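Local coordinates for mandelate racemase/muconate lactonizing enzyme (Polaromonas sp., PDB 2OG9), which probably catalyses an isomerase-type reaction that begins with proton abstraction beside a substrate carboxylate, as do relatives in the enolase superfamily, at residues 267-270 with 271-274; 273-276 with 277-281; 286-289 with 290-293. One frame throughout, in Å; residues are numbered along the deposited sequence.

Overall arrangement
The contacts follow helix 270-278 and the next barrel strand of a TIM-barrel domain. Contact 1 starts the helix and contact 2 ends it; their centres are about 9 Å apart, they share His-273 and Gly-274, and Leu-267 CD1 packs 3.6 Å from Leu-276 CD1. Contact 3 lies beyond strand 284-285, its centre about 9 Å from that of contact 1, with His-273 CE1 3.5 Å from Pro-287 CA. Contacts 1 and 3 occupy loops leaving the C-terminal ends of strands, the side of a TIM barrel where active sites lie. Contact 2 lies further out, the Arg-280 side chain about 9 Å from a calcium ion; Ala-254 and Phe-257, at the end of helix 247-256, form a calcium site.

Contact 1 of 3, residues 267-270 with 271-274; sequences LTSA and AEHG
Glu-272 reaches back from the first turn of its helix to the loop that leads into it, and its OE1 accepts the Thr-268 N-H at 2.7 Å, nearly along the carboxylate C-O axis and close to straight (167°). With CG beside its own backbone N (chi1 -60°) and the chain extended beyond, the side chain runs past the Ser-269 hydroxyl, with OG 3.1 Å from Glu-272 CG. That hydroxyl is the N-cap: Ser-269 OG accepts from Glu-272 N at 3.2 Å, so one glutamate is gripped by the loop at both its amide and its carboxylate. Water joins Thr-268 OG1 to Glu-272 OE2, which also bonds Tyr-245 OH. Leu-267 crosses Glu-272 obliquely, its CB against OE1, and lays CD1 over the face of His-273, 3.9 Å from the ring centroid, a CH-pi contact. A second water links Leu-267 O to His-273 NE2. Ser-269 O takes His-273 N weakly, and Ala-270 O takes Gly-274 N at 2.8 Å, the first firm bond of the helical series. The turn thus joins strand 261-263 to helix 270-278, with Ala-270 and His-273 packed on Ile-301 of helix 295-307 and His-273 also touching Val-292 of helix 289-292.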
loop_
_atom_site.group_PDB
_atom_site.type_symbol
_atom_site.label_atom_id
_atom_site.label_comp_id
_atom_site.label_asym_id
_atom_site.label_seq_id
_atom_site.Cartn_x
_atom_site.Cartn_y
_atom_site.Cartn_z
ATOM N N LEU A 267 14.220 -23.036 6.703
ATOM C CA LEU A 267 14.892 -21.975 5.963
ATOM C C LEU A 267 16.414 -22.024 6.100
ATOM O O LEU A 267 16.938 -22.431 7.135
ATOM C CB LEU A 267 14.332 -20.616 6.406
ATOM C CG LEU A 267 12.797 -20.553 6.319
ATOM C CD1 LEU A 267 12.304 -19.147 6.627
ATOM C CD2 LEU A 267 12.345 -20.981 4.922
ATOM N N THR A 268 17.119 -21.605 5.052
ATOM C CA THR A 268 18.577 -21.657 5.056
ATOM C C THR A 268 19.327 -20.344 4.859
ATOM O O THR A 268 20.506 -20.360 4.509
ATOM C CB THR A 268 19.079 -22.655 3.985
ATOM O OG1 THR A 268 18.605 -22.250 2.693
ATOM C CG2 THR A 268 18.563 -24.048 4.277
ATOM N N SER A 269 18.667 -19.211 5.073
ATOM C CA SER A 269 19.346 -17.923 4.910
ATOM C C SER A 269 18.607 -16.795 5.603
ATOM O O SER A 269 17.412 -16.904 5.887
ATOM C CB SER A 269 19.507 -17.573 3.422
ATOM O OG SER A 269 18.263 -17.231 2.828
ATOM N N ALA A 270 19.323 -15.708 5.867
ATOM C CA ALA A 270 18.729 -14.551 6.520
ATOM C C ALA A 270 17.647 -13.973 5.615
ATOM O O ALA A 270 16.604 -13.522 6.088
ATOM C CB ALA A 270 19.800 -13.496 6.804
ATOM N N ALA A 271 17.904 -13.992 4.309
ATOM C CA ALA A 271 16.949 -13.472 3.336
ATOM C C ALA A 271 15.600 -14.199 3.381
ATOM O O ALA A 271 14.546 -13.560 3.298
ATOM C CB ALA A 271 17.544 -13.548 1.930
ATOM N N GLU A 272 15.621 -15.525 3.506
ATOM C CA GLU A 272 14.372 -16.285 3.560
ATOM C C GLU A 272 13.587 -15.948 4.829
ATOM O O GLU A 272 12.360 -15.844 4.795
ATOM C CB GLU A 272 14.641 -17.795 3.511
ATOM C CG GLU A 272 15.372 -18.273 2.257
ATOM C CD GLU A 272 15.384 -19.789 2.140
ATOM O OE1 GLU A 272 15.652 -20.459 3.157
ATOM O OE2 GLU A 272 15.129 -20.313 1.031
ATOM N N HIS A 273 14.295 -15.789 5.946
ATOM C CA HIS A 273 13.649 -15.443 7.210
ATOM C C HIS A 273 13.088 -14.034 7.107
ATOM O O HIS A 273 12.041 -13.722 7.681
ATOM C CB HIS A 273 14.653 -15.522 8.368
ATOM C CG HIS A 273 14.838 -16.905 8.904
ATOM N ND1 HIS A 273 13.989 -17.461 9.837
ATOM C CD2 HIS A 273 15.742 -17.866 8.599
ATOM C CE1 HIS A 273 14.359 -18.705 10.081
ATOM N NE2 HIS A 273 15.422 -18.976 9.342
ATOM N N GLY A 274 13.789 -13.186 6.365
ATOM C CA GLY A 274 13.333 -11.822 6.189
ATOM C C GLY A 274 12.010 -11.804 5.448
ATOM O O GLY A 274 11.121 -11.021 5.768
HETATM O O HOH W 1 16.208 -21.727 9.887
HETATM O O HOH W 2 16.948 -22.350 0.385
#

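Contact 2 of 3, residues 273-276 with 277-281; sequences HGDL and IRHRA
His-273 O accepts from Ile-277 N at 2.9 Å and Gly-274 O from Arg-278 N, the i to i+4 rungs of the last helical turns. The ladder ends in a Schellman motif: Arg-280 takes positive phi (59°), Ala-281 N turns back to Leu-276 O at 3.1 Å, and Arg-280 N bonds Ile-277 O. Asp-275 O serves two donors of one residue, since His-279 N and ND1 approach it from opposite faces of the carbonyl plane. His-279 ND1, 2.9 Å from Asp-275 O, comes from above that plane, with the oxygen in the plane of the imidazole, and so holds the ring's rotation. This termination closes the helix of a beta-alpha-beta unit and hands the chain on to strand 284-285. Leu-276 CD2 meets Ala-281 CB at 4.0 Å across the turn. On the outer side Asp-275 and Arg-278 run side by side, and a bend in the arginine chain (chi3 65°) brings Arg-278 NH2 to the syn side of Asp-275 OD1, 2.9 Å away, in a salt bridge to which NE adds a weak bond. Asp-275 OD2 is taken by His-247 ND1, while Arg-278 also lies close to its like-charged counterpart, Arg-278 of a second subunit.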
loop_
_atom_site.group_PDB
_atom_site.type_symbol
_atom_site.label_atom_id
_atom_site.label_comp_id
_atom_site.label_asym_id
_atom_site.label_seq_id
_atom_site.Cartn_x
_atom_site.Cartn_y
_atom_site.Cartn_z
ATOM N N HIS A 273 14.295 -15.789 5.946
ATOM C CA HIS A 273 13.649 -15.443 7.210
ATOM C C HIS A 273 13.088 -14.034 7.107
ATOM O O HIS A 273 12.041 -13.722 7.681
ATOM C CB HIS A 273 14.653 -15.522 8.368
ATOM C CG HIS A 273 14.838 -16.905 8.904
ATOM N ND1 HIS A 273 13.989 -17.461 9.837
ATOM C CD2 HIS A 273 15.742 -17.866 8.599
ATOM C CE1 HIS A 273 14.359 -18.705 10.081
ATOM N NE2 HIS A 273 15.422 -18.976 9.342
ATOM N N GLY A 274 13.789 -13.186 6.365
ATOM C CA GLY A 274 13.333 -11.822 6.189
ATOM C C GLY A 274 12.010 -11.804 5.448
ATOM O O GLY A 274 11.121 -11.021 5.768
ATOM N N ASP A 275 11.872 -12.683 4.461
ATOM C CA ASP A 275 10.649 -12.751 3.673
ATOM C C ASP A 275 9.504 -13.225 4.564
ATOM O O ASP A 275 8.404 -12.672 4.534
ATOM C CB ASP A 275 10.849 -13.703 2.490
ATOM C CG ASP A 275 9.816 -13.498 1.396
ATOM O OD1 ASP A 275 9.603 -12.335 0.988
ATOM O OD2 ASP A 275 9.228 -14.503 0.938
ATOM N N LEU A 276 9.780 -14.244 5.370
ATOM C CA LEU A 276 8.796 -14.792 6.294
ATOM C C LEU A 276 8.334 -13.687 7.253
ATOM O O LEU A 276 7.135 -13.523 7.510
ATOM C CB LEU A 276 9.430 -15.958 7.067
ATOM C CG LEU A 276 8.597 -16.782 8.048
ATOM C CD1 LEU A 276 9.366 -18.044 8.447
ATOM C CD2 LEU A 276 8.277 -15.945 9.272
ATOM N N ILE A 277 9.291 -12.917 7.763
ATOM C CA ILE A 277 9.004 -11.827 8.693
ATOM C C ILE A 277 8.233 -10.699 8.006
ATOM O O ILE A 277 7.375 -10.070 8.619
ATOM C CB ILE A 277 10.319 -11.271 9.304
ATOM C CG1 ILE A 277 10.946 -12.336 10.215
ATOM C CG2 ILE A 277 10.050 -9.972 10.074
ATOM C CD1 ILE A 277 12.339 -11.972 10.740
ATOM N N ARG A 278 8.538 -10.451 6.737
ATOM C CA ARG A 278 7.851 -9.406 5.983
ATOM C C ARG A 278 6.363 -9.752 5.868
ATOM O O ARG A 278 5.504 -8.873 5.926
ATOM C CB ARG A 278 8.477 -9.271 4.591
ATOM C CG ARG A 278 7.893 -8.157 3.731
ATOM C CD ARG A 278 8.703 -7.978 2.450
ATOM N NE ARG A 278 8.626 -9.140 1.567
ATOM C CZ ARG A 278 7.561 -9.456 0.836
ATOM N NH1 ARG A 278 6.476 -8.696 0.874
ATOM N NH2 ARG A 278 7.581 -10.534 0.063
ATOM N N HIS A 279 6.063 -11.041 5.716
ATOM C CA HIS A 279 4.683 -11.507 5.610
ATOM C C HIS A 279 3.986 -11.607 6.969
ATOM O O HIS A 279 2.771 -11.804 7.024
ATOM C CB HIS A 279 4.623 -12.903 4.975
ATOM C CG HIS A 279 4.828 -12.922 3.493
ATOM N ND1 HIS A 279 6.053 -12.692 2.906
ATOM C CD2 HIS A 279 3.966 -13.179 2.480
ATOM C CE1 HIS A 279 5.937 -12.808 1.594
ATOM N NE2 HIS A 279 4.682 -13.103 1.310
ATOM N N ARG A 280 4.748 -11.478 8.055
ATOM C CA ARG A 280 4.200 -11.627 9.404
ATOM C C ARG A 280 3.620 -13.045 9.439
ATOM O O ARG A 280 2.494 -13.273 9.871
ATOM C CB ARG A 280 3.109 -10.584 9.673
ATOM C CG ARG A 280 3.627 -9.153 9.629
ATOM C CD ARG A 280 2.520 -8.118 9.824
ATOM N NE ARG A 280 1.862 -8.243 11.122
ATOM C CZ ARG A 280 1.125 -7.287 11.684
ATOM N NH1 ARG A 280 0.951 -6.127 11.062
ATOM N NH2 ARG A 280 0.562 -7.493 12.868
ATOM N N ALA A 281 4.431 -13.993 8.984
ATOM C CA ALA A 281 4.032 -15.387 8.886
ATOM C C ALA A 281 4.341 -16.253 10.102
ATOM O O ALA A 281 4.048 -17.449 10.097
ATOM C CB ALA A 281 4.672 -16.003 7.647
#

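Contact 3 of 3, residues 286-289 with 290-293; sequences MPDA and PRVG
Pro-290 sets its ring across the side chain of Asp-288 at about a right angle, and CD is the ring atom nearest Asp-288 OD1. A proline suits the first turn of a helix, which asks no backbone N-H of it. Arg-291 comes next and supplies the capping bond of Asp-288 at the N-cap position: its N-H runs to Asp-288 OD1 at 3.2 Å, from well above the carboxylate plane. CG of the aspartate stands opposite its backbone N (chi1 178°), turning the carboxylate onto Arg-291 CB, 3.5 Å from Asp-288 CG. The arginine chain bends at chi3, but its guanidinium pairs only loosely with the carboxylate: Arg-291 NE lies 3.7 Å from Asp-288 OD2, a long salt bridge in which no N-H points at the oxygen. Val-292 follows, its N donating to Asp-288 O at 2.9 Å and weakly to Ala-289 O, while CG1 and CG2 each touch Asp-288 O. Gly-293 ends this weakly bonded helix in a Schellman motif, its N giving a weak bond to Ala-289 O; at phi 114° a CB would jam against the preceding carbonyl O. Gly-293 O accepts from Trp-99 NE1. Following strand 284-285 on the C-terminal side of the barrel, where enolase-superfamily active sites lie, the buried carboxylate divides its work. OD1 caps the helix, whereas OD2 bonds Tyr-67 OH, which Arg-291 NH2 also reaches; this hydroxyl bridges carboxylate and guanidinium, which probably meet more through it than directly, and with both oxygens engaged the aspartate's rotation is probably well fixed.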
loop_
_atom_site.group_PDB
_atom_site.type_symbol
_atom_site.label_atom_id
_atom_site.label_comp_id
_atom_site.label_asym_id
_atom_site.label_seq_id
_atom_site.Cartn_x
_atom_site.Cartn_y
_atom_site.Cartn_z
HETATM N N MSE A 286 11.598 -19.771 14.094
HETATM C CA MSE A 286 12.470 -20.874 14.475
HETATM C C MSE A 286 13.725 -21.036 13.636
HETATM O O MSE A 286 13.902 -22.041 12.945
HETATM C CB MSE A 286 11.669 -22.177 14.466
HETATM C CG MSE A 286 10.432 -22.110 15.347
HETATM SE SE MSE A 286 9.550 -23.827 15.467
HETATM C CE MSE A 286 10.734 -24.716 16.747
ATOM N N PRO A 287 14.627 -20.051 13.697
ATOM C CA PRO A 287 15.865 -20.125 12.925
ATOM C C PRO A 287 16.759 -21.234 13.467
ATOM O O PRO A 287 16.728 -21.539 14.660
ATOM C CB PRO A 287 16.469 -18.739 13.112
ATOM C CG PRO A 287 16.033 -18.374 14.496
ATOM C CD PRO A 287 14.585 -18.828 14.518
ATOM N N ASP A 288 17.528 -21.844 12.575
ATOM C CA ASP A 288 18.452 -22.922 12.913
ATOM C C ASP A 288 19.828 -22.380 12.525
ATOM O O ASP A 288 20.147 -22.287 11.339
ATOM C CB ASP A 288 18.089 -24.161 12.080
ATOM C CG ASP A 288 19.016 -25.339 12.322
ATOM O OD1 ASP A 288 20.200 -25.123 12.653
ATOM O OD2 ASP A 288 18.561 -26.489 12.151
ATOM N N ALA A 289 20.635 -22.005 13.517
ATOM C CA ALA A 289 21.956 -21.434 13.252
ATOM C C ALA A 289 22.792 -22.200 12.219
ATOM O O ALA A 289 23.170 -21.642 11.191
ATOM C CB ALA A 289 22.737 -21.277 14.563
ATOM N N PRO A 290 23.097 -23.483 12.477
ATOM C CA PRO A 290 23.893 -24.257 11.515
ATOM C C PRO A 290 23.284 -24.274 10.113
ATOM O O PRO A 290 23.989 -24.204 9.109
ATOM C CB PRO A 290 23.922 -25.654 12.134
ATOM C CG PRO A 290 23.861 -25.376 13.600
ATOM C CD PRO A 290 22.816 -24.278 13.686
ATOM N N ARG A 291 21.963 -24.363 10.050
ATOM C CA ARG A 291 21.274 -24.414 8.771
ATOM C C ARG A 291 21.279 -23.098 7.982
ATOM O O ARG A 291 21.254 -23.119 6.753
ATOM C CB ARG A 291 19.833 -24.891 8.987
ATOM C CG ARG A 291 19.096 -25.209 7.701
ATOM C CD ARG A 291 17.790 -25.954 7.960
ATOM N NE ARG A 291 18.003 -27.242 8.618
ATOM C CZ ARG A 291 17.104 -28.223 8.638
ATOM N NH1 ARG A 291 15.935 -28.058 8.034
ATOM N NH2 ARG A 291 17.372 -29.368 9.251
ATOM N N VAL A 292 21.321 -21.962 8.672
ATOM C CA VAL A 292 21.305 -20.672 7.985
ATOM C C VAL A 292 22.691 -20.093 7.706
ATOM O O VAL A 292 22.811 -19.021 7.116
ATOM C CB VAL A 292 20.471 -19.614 8.767
ATOM C CG1 VAL A 292 19.049 -20.117 8.960
ATOM C CG2 VAL A 292 21.121 -19.307 10.104
ATOM N N GLY A 293 23.736 -20.791 8.134
ATOM C CA GLY A 293 25.081 -20.303 7.881
ATOM C C GLY A 293 25.890 -19.900 9.098
ATOM O O GLY A 293 26.907 -19.220 8.966
#